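Putative phosphatase (Bacteroides thetaiotaomicron, PDB 3KYA) is a putative phosphatase of unproven substrate that binds zinc ions and joins an IPT/TIG domain to a six-bladed beta-propeller. Local coordinates at residues Y394-L399 against R444-L449; R398-V403 against A416-S421; E456-H461 against R469-E474. All coordinates share one frame; numbering follows the deposited sequence.

In the fold
All three contacts are buried in the last two propeller blades, contacts 1 and 3 centred about 7 Å from the chain centre and contact 2 about 12 Å. Contact 1 packs one blade on the next through valine and leucine branches, without hydrogen bonds, and a salt bridge closes the more open end. Contacts 2 and 3 join antiparallel segments within a blade. Contact 2 extends an outer hairpin and gains an arginine bond and waters as the strands part; contact 3 is a regular hairpin. Contacts 1 and 2 share Arg398 and Leu399; the bulged strand of contact 1 bonds to His461 of contact 3, whose Ile471 packs against Val403 and Ala416 of contact 2.

Contact 1 (Y394-L399 against R444-L449); sequences YFVDRL and RDVSGL
Val396 and Val446 meet where two consecutive blades of a beta-propeller pack face to face, strand 391-397 of one against the innermost strand, 446-452, of the next. The strand segments run at 156° to one another, yet no hydrogen bond joins them, so side chains carry the interface. Val396 points into the other blade: its CB lies 3.7 Å from Val446 CG2, and its CG2 presses on the Ser447 peptide, 3.4 Å from Ser447 C. That methyl occupies the crowded position between the backbone N and the carbonyl carbon (chi1 -76° for CG1), which leaves CG1 turned toward Leu449 CB. Leu449 answers with CD2, which comes to 3.5 Å from Tyr394 O and also meets Tyr394 CB. Branched and compact apolar residues suit this place, where Val460 of strand 457-462 also packs.

Toward the strand end the chemistry becomes polar. Arg398 NH1 forms a salt bridge with Asp445 OD2 at 3.0 Å, the guanidinium and carboxylate planes turned 25° apart. The arginine chain first runs past the aspartate, with CG 3.7 Å from Asp445 CB, and Leu399 CG backs one face of the guanidinium near its rim. Arg398 NH2 has a weak bond to Asn373. Val446 O is buried without a hydrogen-bond partner; Arg398 CA offers it a C-H contact at 3.3 Å. Ser447 and Gly448 both face His461, a classic beta bulge in the inner strand. Tight apolar packing between successive blades, without backbone hydrogen bonds between them, is typical of the blade-to-blade interface of a propeller.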
# COMPACT_ATOMS: atom_id res chain seq x y z
N TYR A 394 -14.84 -1.34 -4.29
CA TYR A 394 -14.54 -0.35 -5.32
C TYR A 394 -15.80 0.46 -5.56
O TYR A 394 -16.88 -0.12 -5.61
CB TYR A 394 -14.11 -1.01 -6.62
CG TYR A 394 -12.77 -1.70 -6.54
CD1 TYR A 394 -12.64 -2.94 -5.94
CD2 TYR A 394 -11.64 -1.10 -7.06
CE1 TYR A 394 -11.40 -3.58 -5.87
CE2 TYR A 394 -10.40 -1.71 -6.99
CZ TYR A 394 -10.28 -2.94 -6.39
OH TYR A 394 -9.04 -3.53 -6.33
N PHE A 395 -15.68 1.78 -5.69
CA PHE A 395 -16.85 2.62 -5.94
C PHE A 395 -16.52 3.79 -6.84
O PHE A 395 -15.37 4.23 -6.92
CB PHE A 395 -17.48 3.12 -4.62
CG PHE A 395 -16.69 4.21 -3.92
CD1 PHE A 395 -15.69 3.90 -2.98
CD2 PHE A 395 -16.97 5.54 -4.18
CE1 PHE A 395 -14.99 4.93 -2.34
CE2 PHE A 395 -16.27 6.56 -3.54
CZ PHE A 395 -15.27 6.24 -2.61
N VAL A 396 -17.53 4.27 -7.57
CA VAL A 396 -17.35 5.43 -8.43
C VAL A 396 -17.61 6.69 -7.58
O VAL A 396 -18.66 6.82 -6.96
CB VAL A 396 -18.21 5.36 -9.74
CG1 VAL A 396 -17.54 4.38 -10.72
CG2 VAL A 396 -19.72 5.02 -9.48
N ASP A 397 -16.60 7.56 -7.54
CA ASP A 397 -16.59 8.82 -6.75
C ASP A 397 -16.95 9.88 -7.78
O ASP A 397 -16.08 10.40 -8.48
CB ASP A 397 -15.21 8.99 -6.16
CG ASP A 397 -15.13 10.13 -5.15
OD1 ASP A 397 -16.19 10.66 -4.74
OD2 ASP A 397 -13.99 10.45 -4.76
N ARG A 398 -18.23 10.20 -7.86
CA ARG A 398 -18.77 10.93 -9.03
C ARG A 398 -18.09 12.23 -9.40
O ARG A 398 -17.66 12.38 -10.54
CB ARG A 398 -20.30 11.14 -8.93
CG ARG A 398 -20.89 11.62 -10.25
CD ARG A 398 -22.43 11.68 -10.28
NE ARG A 398 -22.95 12.62 -9.29
CZ ARG A 398 -23.11 13.93 -9.47
NH1 ARG A 398 -22.78 14.53 -10.60
NH2 ARG A 398 -23.60 14.65 -8.47
N LEU A 399 -17.97 13.15 -8.44
CA LEU A 399 -17.42 14.47 -8.74
C LEU A 399 -15.89 14.51 -8.71
O LEU A 399 -15.30 15.57 -8.92
CB LEU A 399 -18.05 15.55 -7.84
CG LEU A 399 -19.52 15.85 -8.17
CD1 LEU A 399 -20.13 16.88 -7.21
CD2 LEU A 399 -19.69 16.33 -9.63
N ARG A 444 -15.50 11.31 -16.86
CA ARG A 444 -16.21 12.53 -16.45
C ARG A 444 -17.04 12.03 -15.26
O ARG A 444 -16.63 11.06 -14.60
CB ARG A 444 -17.00 13.16 -17.59
CG ARG A 444 -16.10 13.54 -18.78
CD ARG A 444 -16.77 14.41 -19.81
NE ARG A 444 -17.04 15.74 -19.27
CZ ARG A 444 -17.35 16.81 -20.00
NH1 ARG A 444 -17.45 16.73 -21.32
NH2 ARG A 444 -17.56 17.96 -19.39
N ASP A 445 -18.17 12.66 -14.94
CA ASP A 445 -18.97 12.20 -13.78
C ASP A 445 -19.35 10.70 -13.90
O ASP A 445 -19.99 10.31 -14.88
CB ASP A 445 -20.25 13.02 -13.60
CG ASP A 445 -19.99 14.52 -13.49
OD1 ASP A 445 -19.23 15.08 -14.34
OD2 ASP A 445 -20.59 15.13 -12.58
N VAL A 446 -18.97 9.90 -12.91
CA VAL A 446 -19.22 8.44 -12.92
C VAL A 446 -20.22 8.05 -11.83
O VAL A 446 -20.01 8.34 -10.66
CB VAL A 446 -17.89 7.64 -12.79
CG1 VAL A 446 -17.18 7.55 -14.14
CG2 VAL A 446 -16.97 8.24 -11.70
N SER A 447 -21.27 7.33 -12.23
CA SER A 447 -22.39 6.99 -11.32
C SER A 447 -22.67 5.50 -11.12
O SER A 447 -23.16 5.10 -10.06
CB SER A 447 -23.67 7.68 -11.83
OG SER A 447 -23.97 7.29 -13.17
N GLY A 448 -22.40 4.69 -12.14
CA GLY A 448 -22.67 3.25 -12.12
C GLY A 448 -21.42 2.40 -12.22
O GLY A 448 -20.43 2.81 -12.85
N LEU A 449 -21.47 1.22 -11.60
CA LEU A 449 -20.33 0.31 -11.55
C LEU A 449 -20.77 -1.11 -11.26
O LEU A 449 -21.58 -1.35 -10.35
CB LEU A 449 -19.34 0.75 -10.44
CG LEU A 449 -18.01 0.00 -10.34
CD1 LEU A 449 -17.14 0.31 -11.55
CD2 LEU A 449 -17.26 0.36 -9.02

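Contact 2 (R398-V403 against A416-S421); sequences RLNFCV and AGRGAS
Val403 and Ala416 form an antiparallel hydrogen-bonded pair that prolongs the outer hairpin of a propeller blade, made by strands 402-406 and 412-415. Val403 N donates to Ala416 O at 2.9 Å, Ala416 N returns a longer bond to Val403 O, and their CB atoms lie on the same face of the sheet beside Ile471. At Gly417, next along, a side chain would run into Phe401 O, and the positive phi (113°) also suits glycine. From here the segments part, and Arg418 bridges them with its side chain. Its NH1 gives a nearly straight bond (164°) to Asn400 O at 3.0 Å; the acceptor lies in the guanidinium plane, although the donor is tilted from the carbonyl plane. Arg418 CD packs 4.0 Å from Cys402 SG.

Around this shell, Tyr361 makes a cation-pi contact with Arg418. An alanine in place of Arg418 would probably leave Asn400 O without this donor and Tyr361 without its cation-pi partner. The amide of Asn400 stands almost perpendicular to the guanidinium, steadied by bonds from ND2 to Asp397 and Gly360. A long, flexible arginine suits a site where it must span the widening gap. Two waters complete the junction: water 2 lies between Phe401 O and Arg418 N, and water 1 accepts from Arg418 NH1 at 3.0 Å while donating to Asn400 OD1 at 2.9 Å.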
# COMPACT_ATOMS: atom_id res chain seq x y z
N ARG A 398 -18.23 10.20 -7.86
CA ARG A 398 -18.77 10.93 -9.03
C ARG A 398 -18.09 12.23 -9.40
O ARG A 398 -17.66 12.38 -10.54
CB ARG A 398 -20.30 11.14 -8.93
CG ARG A 398 -20.89 11.62 -10.25
CD ARG A 398 -22.43 11.68 -10.28
NE ARG A 398 -22.95 12.62 -9.29
CZ ARG A 398 -23.11 13.93 -9.47
NH1 ARG A 398 -22.78 14.53 -10.60
NH2 ARG A 398 -23.60 14.65 -8.47
N LEU A 399 -17.97 13.15 -8.44
CA LEU A 399 -17.42 14.47 -8.74
C LEU A 399 -15.89 14.51 -8.71
O LEU A 399 -15.30 15.57 -8.92
CB LEU A 399 -18.05 15.55 -7.84
CG LEU A 399 -19.52 15.85 -8.17
CD1 LEU A 399 -20.13 16.88 -7.21
CD2 LEU A 399 -19.69 16.33 -9.63
N ASN A 400 -15.27 13.37 -8.43
CA ASN A 400 -13.81 13.24 -8.53
C ASN A 400 -13.40 12.44 -9.77
O ASN A 400 -12.22 12.15 -9.95
CB ASN A 400 -13.22 12.65 -7.26
CG ASN A 400 -13.30 13.61 -6.09
OD1 ASN A 400 -13.19 14.82 -6.27
ND2 ASN A 400 -13.52 13.07 -4.89
N PHE A 401 -14.36 12.07 -10.61
CA PHE A 401 -14.10 11.45 -11.91
C PHE A 401 -13.19 10.21 -11.87
O PHE A 401 -12.31 10.04 -12.72
CB PHE A 401 -13.47 12.49 -12.84
CG PHE A 401 -14.02 13.91 -12.65
CD1 PHE A 401 -15.36 14.19 -12.90
CD2 PHE A 401 -13.19 14.94 -12.27
CE1 PHE A 401 -15.86 15.48 -12.74
CE2 PHE A 401 -13.67 16.25 -12.10
CZ PHE A 401 -15.01 16.52 -12.35
N CYS A 402 -13.42 9.34 -10.89
CA CYS A 402 -12.58 8.15 -10.75
C CYS A 402 -13.26 7.00 -10.00
O CYS A 402 -14.32 7.16 -9.40
CB CYS A 402 -11.29 8.54 -10.04
SG CYS A 402 -11.52 9.15 -8.35
N VAL A 403 -12.62 5.84 -10.08
CA VAL A 403 -12.98 4.66 -9.32
C VAL A 403 -12.01 4.62 -8.13
O VAL A 403 -10.78 4.70 -8.34
CB VAL A 403 -12.85 3.36 -10.13
CG1 VAL A 403 -13.18 2.15 -9.27
CG2 VAL A 403 -13.75 3.39 -11.40
N ALA A 416 -8.59 3.92 -10.64
CA ALA A 416 -8.62 4.25 -12.06
C ALA A 416 -9.19 5.64 -12.27
O ALA A 416 -10.17 6.04 -11.63
CB ALA A 416 -9.45 3.20 -12.83
N GLY A 417 -8.57 6.37 -13.19
CA GLY A 417 -8.99 7.72 -13.55
C GLY A 417 -7.99 8.78 -13.14
O GLY A 417 -6.96 8.47 -12.52
N ARG A 418 -8.29 10.01 -13.53
CA ARG A 418 -7.47 11.19 -13.25
C ARG A 418 -6.03 11.02 -13.78
O ARG A 418 -5.06 11.43 -13.12
CB ARG A 418 -7.48 11.48 -11.73
CG ARG A 418 -8.89 11.68 -11.16
CD ARG A 418 -8.88 11.84 -9.64
NE ARG A 418 -8.30 13.12 -9.21
CZ ARG A 418 -9.00 14.23 -8.96
NH1 ARG A 418 -10.32 14.27 -9.10
NH2 ARG A 418 -8.37 15.33 -8.57
N GLY A 419 -5.93 10.44 -14.98
CA GLY A 419 -4.66 10.19 -15.65
C GLY A 419 -3.66 11.33 -15.50
O GLY A 419 -3.92 12.47 -15.92
N ALA A 420 -2.51 11.01 -14.91
CA ALA A 420 -1.46 12.01 -14.64
C ALA A 420 -1.01 12.78 -15.88
O ALA A 420 -1.01 14.01 -15.88
CB ALA A 420 -0.27 11.35 -13.98
N SER A 421 -0.66 12.06 -16.94
CA SER A 421 -0.16 12.68 -18.16
C SER A 421 -1.21 13.46 -18.93
O SER A 421 -0.92 14.52 -19.51
CB SER A 421 0.44 11.62 -19.09
OG SER A 421 1.42 10.85 -18.43
O HOH W 1 -12.09 16.54 -8.35
O HOH W 2 -10.76 11.11 -14.65

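Contact 3 (E456-H461 against R469-E474); sequences EMFYVH and RTISME. With EDO (1,2-ethanediol), chain G; EDO (1,2-ethanediol), chain C.
Phe458 and Ile471 exchange two backbone hydrogen bonds, Phe458 N to Ile471 O at 2.9 Å and Ile471 N to Phe458 O at 3.0 Å. Two residues further on, Val460 and Arg469 repeat the exchange, with Arg469 N to Val460 O at 2.8 Å. The pair between them, Tyr459 and Thr470, is non-hydrogen-bonded, as expected in an antiparallel sheet. At the end of the hairpin where Glu456 lies, water 3 takes over the bridging, accepting from Met473 N and donating to Glu456 O. There Glu456 and Met457 both face Asp452 in a G1 beta bulge. The carboxylates of Glu456 and Glu474 each hold a 1,2-ethanediol, probably from the crystallisation liquor.

Side chains sort by face. Phe458, Val460, Arg469 and Ile471 share one: Phe458 CD1 lies 4.0 Å from Ile471 CB, and Val460 CG2 meets Ile471 CD1 at 4.2 Å. These apolar groups suit the buried side, which Tyr394 and Leu449 of strands 391-397 and 446-452 help to fill. Arg469 bends at chi2 and chi3, which place CD and NE; its NH1 forms a salt bridge with Asp462 at the end of strand 457-462 and NH2 one with Asp434, which probably balances its charge within the fold. On the other face Tyr459 and Thr470 run alongside each other in the same direction, with Thr470 CG2 3.7 Å from Tyr459 CE1. The selenomethionine Met457 brings its CE within 3.8 Å of Thr470 CG2, beside the tyrosine ring. Beyond strand 467-473 the early strand 105-110 adds itself to the sheet, so this hairpin belongs to a blade built from both ends of the propeller sequence, the "velcro" closure typical of beta-propellers.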
# COMPACT_ATOMS: atom_id res chain seq x y z
N GLU A 456 -13.52 -11.11 -14.87
CA GLU A 456 -12.64 -10.20 -14.13
C GLU A 456 -12.54 -8.83 -14.80
O GLU A 456 -11.45 -8.37 -15.16
CB GLU A 456 -11.27 -10.84 -13.91
CG GLU A 456 -11.37 -12.02 -12.94
CD GLU A 456 -10.04 -12.73 -12.71
OE1 GLU A 456 -9.15 -12.65 -13.58
OE2 GLU A 456 -9.91 -13.38 -11.66
N MSE A 457 -13.69 -8.20 -14.95
CA MSE A 457 -13.75 -6.87 -15.55
C MSE A 457 -14.89 -6.05 -14.99
O MSE A 457 -15.93 -6.57 -14.57
CB MSE A 457 -13.90 -6.96 -17.07
CG MSE A 457 -15.16 -7.60 -17.55
SE MSE A 457 -15.07 -7.82 -19.51
CE MSE A 457 -15.35 -5.97 -19.98
N PHE A 458 -14.67 -4.74 -15.01
CA PHE A 458 -15.65 -3.79 -14.56
C PHE A 458 -16.33 -3.13 -15.75
O PHE A 458 -15.71 -2.94 -16.79
CB PHE A 458 -15.00 -2.63 -13.79
CG PHE A 458 -14.30 -3.01 -12.51
CD1 PHE A 458 -12.97 -3.41 -12.50
CD2 PHE A 458 -14.95 -2.85 -11.29
CE1 PHE A 458 -12.32 -3.70 -11.30
CE2 PHE A 458 -14.31 -3.14 -10.09
CZ PHE A 458 -12.99 -3.56 -10.09
N TYR A 459 -17.61 -2.80 -15.58
CA TYR A 459 -18.32 -1.91 -16.49
C TYR A 459 -18.65 -0.67 -15.66
O TYR A 459 -19.09 -0.77 -14.51
CB TYR A 459 -19.60 -2.52 -17.06
CG TYR A 459 -19.31 -3.66 -17.98
CD1 TYR A 459 -19.08 -3.43 -19.33
CD2 TYR A 459 -19.22 -4.96 -17.50
CE1 TYR A 459 -18.78 -4.47 -20.18
CE2 TYR A 459 -18.96 -6.01 -18.35
CZ TYR A 459 -18.73 -5.76 -19.68
OH TYR A 459 -18.44 -6.79 -20.54
N VAL A 460 -18.44 0.50 -16.25
CA VAL A 460 -18.62 1.76 -15.57
C VAL A 460 -19.58 2.65 -16.35
O VAL A 460 -19.42 2.78 -17.56
CB VAL A 460 -17.29 2.52 -15.50
CG1 VAL A 460 -17.46 3.82 -14.73
CG2 VAL A 460 -16.19 1.62 -14.87
N HIS A 461 -20.54 3.28 -15.68
CA HIS A 461 -21.41 4.23 -16.33
C HIS A 461 -20.86 5.64 -16.14
O HIS A 461 -20.91 6.19 -15.02
CB HIS A 461 -22.85 4.13 -15.81
CG HIS A 461 -23.76 5.16 -16.39
ND1 HIS A 461 -24.75 5.79 -15.65
CD2 HIS A 461 -23.77 5.76 -17.61
CE1 HIS A 461 -25.37 6.67 -16.41
NE2 HIS A 461 -24.79 6.68 -17.60
N ARG A 469 -18.01 2.51 -20.01
CA ARG A 469 -16.57 2.24 -20.07
C ARG A 469 -16.30 0.85 -19.51
O ARG A 469 -17.15 0.28 -18.81
CB ARG A 469 -15.79 3.26 -19.25
CG ARG A 469 -16.12 4.71 -19.50
CD ARG A 469 -15.66 5.20 -20.84
NE ARG A 469 -14.21 5.30 -20.96
CZ ARG A 469 -13.47 6.31 -20.50
NH1 ARG A 469 -14.02 7.33 -19.85
NH2 ARG A 469 -12.16 6.31 -20.71
N THR A 470 -15.14 0.30 -19.84
CA THR A 470 -14.73 -0.98 -19.31
C THR A 470 -13.39 -0.82 -18.61
O THR A 470 -12.62 0.08 -18.93
CB THR A 470 -14.54 -2.04 -20.42
OG1 THR A 470 -13.61 -1.58 -21.40
CG2 THR A 470 -15.88 -2.36 -21.09
N ILE A 471 -13.13 -1.68 -17.63
CA ILE A 471 -11.79 -1.80 -17.04
C ILE A 471 -11.53 -3.29 -17.12
O ILE A 471 -12.23 -4.09 -16.48
CB ILE A 471 -11.67 -1.32 -15.61
CG1 ILE A 471 -12.16 0.13 -15.51
CG2 ILE A 471 -10.20 -1.45 -15.16
CD1 ILE A 471 -12.20 0.71 -14.07
N SER A 472 -10.54 -3.67 -17.92
CA SER A 472 -10.25 -5.08 -18.18
C SER A 472 -8.82 -5.24 -18.65
O SER A 472 -8.17 -4.26 -19.02
CB SER A 472 -11.19 -5.63 -19.24
OG SER A 472 -11.06 -4.91 -20.45
N MSE A 473 -8.36 -6.49 -18.70
CA MSE A 473 -6.98 -6.79 -19.11
C MSE A 473 -6.74 -6.40 -20.56
O MSE A 473 -7.53 -6.74 -21.44
CB MSE A 473 -6.69 -8.29 -18.96
CG MSE A 473 -6.70 -8.79 -17.53
SE MSE A 473 -5.34 -7.92 -16.47
CE MSE A 473 -3.83 -8.46 -17.56
N GLU A 474 -5.65 -5.68 -20.83
CA GLU A 474 -5.35 -5.31 -22.22
C GLU A 474 -5.14 -6.58 -23.06
O GLU A 474 -4.73 -7.62 -22.55
CB GLU A 474 -4.13 -4.40 -22.31
CG GLU A 474 -2.87 -5.01 -21.75
CD GLU A 474 -1.69 -4.05 -21.76
OE1 GLU A 474 -1.59 -3.22 -22.69
OE2 GLU A 474 -0.86 -4.16 -20.85
C1 EDO G . -7.66 -15.65 -11.24
O1 EDO G . -7.65 -14.41 -10.51
C2 EDO G . -6.81 -15.53 -12.49
O2 EDO G . -7.61 -15.76 -13.66
C1 EDO C . -1.01 -1.10 -20.23
O1 EDO C . -0.97 -0.79 -21.62
C2 EDO C . -1.19 0.16 -19.40
O2 EDO C . -0.00 0.96 -19.47
O HOH W 3 -10.03 -8.71 -17.56